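PDB 3GKB: putative enoyl-CoA hydratase, which probably acts on acyl-CoA thioesters as a member of the enoyl-CoA hydratase/isomerase (crotonase) family, although its own reaction is not established. Local coordinates for residues A133-L146 / V171-A183. Numbering follows the deposited sequence.
Sequences AAAETAGLGQIEAL and VVLTADLFDAETA
Leu140 and Phe178 form an antiparallel hydrogen-bonded pair in a buried backbone contact. The short, weakly bonded strand 178-179 is the outer strand, within this chain, of the small sheet that also holds 116-118 and 139-141. Leu140 N donates to Phe178 O at 3.0 Å, in the carbonyl plane. Phe178 N returns a bond to Leu140 O at 2.7 Å, with the donor 31° off the plane of the Leu140 carbonyl. Leu140 O also lies at the edge of the Phe178 ring, while Val171 CG2 sits over one ring face, offset toward the rim.

With chi1 at -174°, the Leu177 side chain reaches the Gly139-Leu140 backbone, CD1 3.6 Å from Leu140 N.

Water takes over where the strands part. One water accepts from Gln142 N and donates to Val171 O and Asp176 O; another joins Gln142 O, Ala145 N and Val172 O. At the other end, a water links Ala135 O and Ala138 O to Ala180 N, in the first turn of helix 180-186. Asp179 caps this helix, its OD1 taking both Thr182 N and Thr182 OG1.

Ala180 CB lies 3.5 Å from Ala134 O, and Ala175 CB meets Leu146 CG at 3.6 Å. Asp176 OD2 forms a salt bridge with Arg204 of the second subunit.

Strand 139-141, after core strand 130-134, thus pairs with the link between helices 165-174 and 180-186, in the small second sheet of the crotonase fold.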
loop_
_atom_site.group_PDB
_atom_site.type_symbol
_atom_site.label_atom_id
_atom_site.label_comp_id
_atom_site.label_asym_id
_atom_site.label_seq_id
_atom_site.Cartn_x
_atom_site.Cartn_y
_atom_site.Cartn_z
ATOM N N ALA B 133 -16.639 -5.292 -4.328
ATOM C CA ALA B 133 -17.037 -5.217 -5.740
ATOM C C ALA B 133 -17.178 -6.590 -6.407
ATOM O O ALA B 133 -16.461 -7.535 -6.076
ATOM C CB ALA B 133 -16.049 -4.351 -6.556
ATOM N N ALA B 134 -18.099 -6.670 -7.359
ATOM C CA ALA B 134 -18.342 -7.892 -8.139
ATOM C C ALA B 134 -17.192 -8.111 -9.162
ATOM O O ALA B 134 -16.966 -7.280 -10.070
ATOM C CB ALA B 134 -19.675 -7.768 -8.878
ATOM N N ALA B 135 -16.513 -9.244 -9.030
ATOM C CA ALA B 135 -15.334 -9.548 -9.855
ATOM C C ALA B 135 -15.658 -9.477 -11.343
ATOM O O ALA B 135 -14.888 -8.915 -12.133
ATOM C CB ALA B 135 -14.762 -10.936 -9.461
ATOM N N GLU B 136 -16.821 -9.979 -11.728
ATOM C CA GLU B 136 -17.167 -10.133 -13.149
ATOM C C GLU B 136 -17.679 -8.882 -13.820
ATOM O O GLU B 136 -17.549 -8.750 -15.027
ATOM C CB GLU B 136 -18.251 -11.220 -13.339
ATOM C CG GLU B 136 -17.809 -12.643 -12.992
ATOM C CD GLU B 136 -18.118 -13.028 -11.548
ATOM O OE1 GLU B 136 -18.132 -12.130 -10.684
ATOM O OE2 GLU B 136 -18.333 -14.233 -11.271
ATOM N N THR B 137 -18.309 -7.989 -13.053
ATOM C CA THR B 137 -19.108 -6.916 -13.608
ATOM C C THR B 137 -18.663 -5.504 -13.202
ATOM O O THR B 137 -18.915 -4.559 -13.924
ATOM C CB THR B 137 -20.598 -7.111 -13.228
ATOM O OG1 THR B 137 -20.715 -7.233 -11.816
ATOM C CG2 THR B 137 -21.153 -8.407 -13.853
ATOM N N ALA B 138 -18.002 -5.353 -12.060
ATOM C CA ALA B 138 -17.732 -4.029 -11.543
ATOM C C ALA B 138 -16.609 -3.358 -12.313
ATOM O O ALA B 138 -15.717 -4.014 -12.856
ATOM C CB ALA B 138 -17.364 -4.098 -10.087
ATOM N N GLY B 139 -16.620 -2.042 -12.301
ATOM C CA GLY B 139 -15.526 -1.266 -12.865
ATOM C C GLY B 139 -15.393 0.102 -12.205
ATOM O O GLY B 139 -16.376 0.696 -11.803
ATOM N N LEU B 140 -14.156 0.591 -12.123
ATOM C CA LEU B 140 -13.847 1.877 -11.541
ATOM C C LEU B 140 -12.904 2.624 -12.451
ATOM O O LEU B 140 -11.882 2.060 -12.888
ATOM C CB LEU B 140 -13.152 1.709 -10.196
ATOM C CG LEU B 140 -14.030 1.466 -9.000
ATOM C CD1 LEU B 140 -13.169 0.962 -7.859
ATOM C CD2 LEU B 140 -14.775 2.781 -8.630
ATOM N N GLY B 141 -13.245 3.862 -12.760
ATOM C CA GLY B 141 -12.362 4.683 -13.569
ATOM C C GLY B 141 -12.453 6.156 -13.239
ATOM O O GLY B 141 -13.531 6.667 -12.890
ATOM N N GLN B 142 -11.333 6.855 -13.381
ATOM C CA GLN B 142 -11.340 8.319 -13.247
ATOM C C GLN B 142 -11.361 8.873 -14.674
ATOM O O GLN B 142 -10.339 8.962 -15.323
ATOM C CB GLN B 142 -10.137 8.846 -12.450
ATOM C CG GLN B 142 -10.079 8.392 -10.970
ATOM C CD GLN B 142 -11.222 8.907 -10.049
ATOM O OE1 GLN B 142 -11.376 8.389 -8.925
ATOM N NE2 GLN B 142 -12.014 9.925 -10.502
ATOM N N ILE B 143 -12.548 9.208 -15.162
ATOM C CA ILE B 143 -12.740 9.636 -16.549
ATOM C C ILE B 143 -12.289 11.077 -16.828
ATOM O O ILE B 143 -12.198 11.492 -17.995
ATOM C CB ILE B 143 -14.240 9.488 -16.920
ATOM C CG1 ILE B 143 -14.474 9.552 -18.435
ATOM C CG2 ILE B 143 -15.075 10.581 -16.245
ATOM C CD1 ILE B 143 -14.068 8.314 -19.190
ATOM N N GLU B 144 -12.044 11.828 -15.752
ATOM C CA GLU B 144 -11.822 13.266 -15.804
ATOM C C GLU B 144 -10.803 13.727 -16.838
ATOM O O GLU B 144 -11.095 14.644 -17.614
ATOM C CB GLU B 144 -11.444 13.786 -14.418
ATOM C CG GLU B 144 -12.642 13.793 -13.445
ATOM C CD GLU B 144 -12.744 12.525 -12.563
ATOM O OE1 GLU B 144 -12.320 11.432 -12.988
ATOM O OE2 GLU B 144 -13.287 12.634 -11.438
ATOM N N ALA B 145 -9.637 13.085 -16.867
ATOM C CA ALA B 145 -8.569 13.465 -17.785
ATOM C C ALA B 145 -9.037 13.491 -19.235
ATOM O O ALA B 145 -8.589 14.330 -20.019
ATOM C CB ALA B 145 -7.319 12.535 -17.614
ATOM N N LEU B 146 -9.953 12.582 -19.585
ATOM C CA LEU B 146 -10.510 12.519 -20.951
ATOM C C LEU B 146 -11.535 13.632 -21.268
ATOM O O LEU B 146 -11.868 13.864 -22.448
ATOM C CB LEU B 146 -11.117 11.141 -21.230
ATOM C CG LEU B 146 -10.144 9.967 -21.105
ATOM C CD1 LEU B 146 -10.822 8.649 -21.449
ATOM C CD2 LEU B 146 -8.876 10.153 -21.910
ATOM N N VAL B 171 -3.826 5.710 -12.576
ATOM C CA VAL B 171 -5.314 5.678 -12.656
ATOM C C VAL B 171 -5.819 6.953 -13.312
ATOM O O VAL B 171 -6.648 6.907 -14.217
ATOM C CB VAL B 171 -5.971 5.423 -11.284
ATOM C CG1 VAL B 171 -7.486 5.710 -11.313
ATOM C CG2 VAL B 171 -5.711 3.973 -10.843
ATOM N N VAL B 172 -5.332 8.096 -12.841
ATOM C CA VAL B 172 -5.819 9.392 -13.309
ATOM C C VAL B 172 -5.477 9.673 -14.792
ATOM O O VAL B 172 -6.333 10.126 -15.552
ATOM C CB VAL B 172 -5.309 10.496 -12.374
ATOM C CG1 VAL B 172 -5.518 11.879 -12.966
ATOM C CG2 VAL B 172 -6.020 10.339 -10.969
ATOM N N LEU B 173 -4.247 9.362 -15.198
ATOM C CA LEU B 173 -3.783 9.755 -16.529
ATOM C C LEU B 173 -4.105 8.713 -17.589
ATOM O O LEU B 173 -4.401 9.076 -18.714
ATOM C CB LEU B 173 -2.298 10.126 -16.484
ATOM C CG LEU B 173 -1.984 11.436 -15.751
ATOM C CD1 LEU B 173 -0.479 11.666 -15.660
ATOM C CD2 LEU B 173 -2.656 12.693 -16.390
ATOM N N THR B 174 -4.103 7.418 -17.258
ATOM C CA THR B 174 -4.540 6.416 -18.248
ATOM C C THR B 174 -6.052 6.520 -18.435
ATOM O O THR B 174 -6.581 6.214 -19.497
ATOM C CB THR B 174 -4.162 4.951 -17.924
ATOM O OG1 THR B 174 -4.874 4.461 -16.780
ATOM C CG2 THR B 174 -2.683 4.807 -17.713
ATOM N N ALA B 175 -6.737 6.937 -17.378
ATOM C CA ALA B 175 -8.193 7.105 -17.382
ATOM C C ALA B 175 -8.937 5.835 -17.825
ATOM O O ALA B 175 -10.050 5.914 -18.303
ATOM C CB ALA B 175 -8.616 8.304 -18.250
ATOM N N ASP B 176 -8.343 4.676 -17.625
ATOM C CA ASP B 176 -8.981 3.452 -18.032
ATOM C C ASP B 176 -9.942 2.937 -16.977
ATOM O O ASP B 176 -9.889 3.348 -15.832
ATOM C CB ASP B 176 -7.931 2.412 -18.368
ATOM C CG ASP B 176 -7.279 2.670 -19.716
ATOM O OD1 ASP B 176 -8.006 3.080 -20.670
ATOM O OD2 ASP B 176 -6.052 2.456 -19.812
ATOM N N LEU B 177 -10.845 2.067 -17.407
ATOM C CA LEU B 177 -11.787 1.433 -16.506
ATOM C C LEU B 177 -11.086 0.218 -15.931
ATOM O O LEU B 177 -10.723 -0.722 -16.686
ATOM C CB LEU B 177 -13.050 1.022 -17.268
ATOM C CG LEU B 177 -14.167 0.473 -16.382
ATOM C CD1 LEU B 177 -14.744 1.572 -15.582
ATOM C CD2 LEU B 177 -15.247 -0.246 -17.266
ATOM N N PHE B 178 -10.815 0.272 -14.630
ATOM C CA PHE B 178 -10.154 -0.803 -13.901
ATOM C C PHE B 178 -11.172 -1.849 -13.489
ATOM O O PHE B 178 -12.237 -1.519 -13.019
ATOM C CB PHE B 178 -9.436 -0.243 -12.664
ATOM C CG PHE B 178 -8.177 0.460 -12.999
ATOM C CD1 PHE B 178 -6.940 -0.112 -12.692
ATOM C CD2 PHE B 178 -8.201 1.662 -13.676
ATOM C CE1 PHE B 178 -5.772 0.524 -13.039
ATOM C CE2 PHE B 178 -7.005 2.299 -14.044
ATOM C CZ PHE B 178 -5.801 1.719 -13.717
ATOM N N ASP B 179 -10.852 -3.119 -13.696
ATOM C CA ASP B 179 -11.738 -4.164 -13.214
ATOM C C ASP B 179 -11.602 -4.344 -11.704
ATOM O O ASP B 179 -10.700 -3.804 -11.068
ATOM C CB ASP B 179 -11.549 -5.476 -13.981
ATOM C CG ASP B 179 -10.177 -6.094 -13.815
ATOM O OD1 ASP B 179 -9.481 -5.898 -12.807
ATOM O OD2 ASP B 179 -9.777 -6.819 -14.751
ATOM N N ALA B 180 -12.533 -5.065 -11.112
ATOM C CA ALA B 180 -12.550 -5.239 -9.660
ATOM C C ALA B 180 -11.286 -5.861 -9.101
ATOM O O ALA B 180 -10.792 -5.428 -8.065
ATOM C CB ALA B 180 -13.787 -6.069 -9.218
ATOM N N GLU B 181 -10.754 -6.875 -9.766
ATOM C CA GLU B 181 -9.575 -7.576 -9.276
ATOM C C GLU B 181 -8.346 -6.675 -9.240
ATOM O O GLU B 181 -7.562 -6.748 -8.301
ATOM C CB GLU B 181 -9.272 -8.848 -10.090
ATOM N N THR B 182 -8.181 -5.848 -10.263
ATOM C CA THR B 182 -7.096 -4.869 -10.296
ATOM C C THR B 182 -7.293 -3.777 -9.250
ATOM O O THR B 182 -6.356 -3.408 -8.537
ATOM C CB THR B 182 -6.878 -4.261 -11.708
ATOM O OG1 THR B 182 -6.803 -5.318 -12.672
ATOM C CG2 THR B 182 -5.593 -3.445 -11.735
ATOM N N ALA B 183 -8.516 -3.270 -9.133
ATOM C CA ALA B 183 -8.814 -2.238 -8.143
ATOM C C ALA B 183 -8.507 -2.750 -6.727
ATOM O O ALA B 183 -7.914 -2.041 -5.917
ATOM C CB ALA B 183 -10.278 -1.766 -8.270
HETATM O O HOH W 1 -12.129 -8.437 -11.871
HETATM O O HOH W 2 -14.699 -6.371 -12.887
HETATM O O HOH W 3 -9.025 5.459 -14.369
HETATM O O HOH W 4 -8.725 11.206 -14.875
#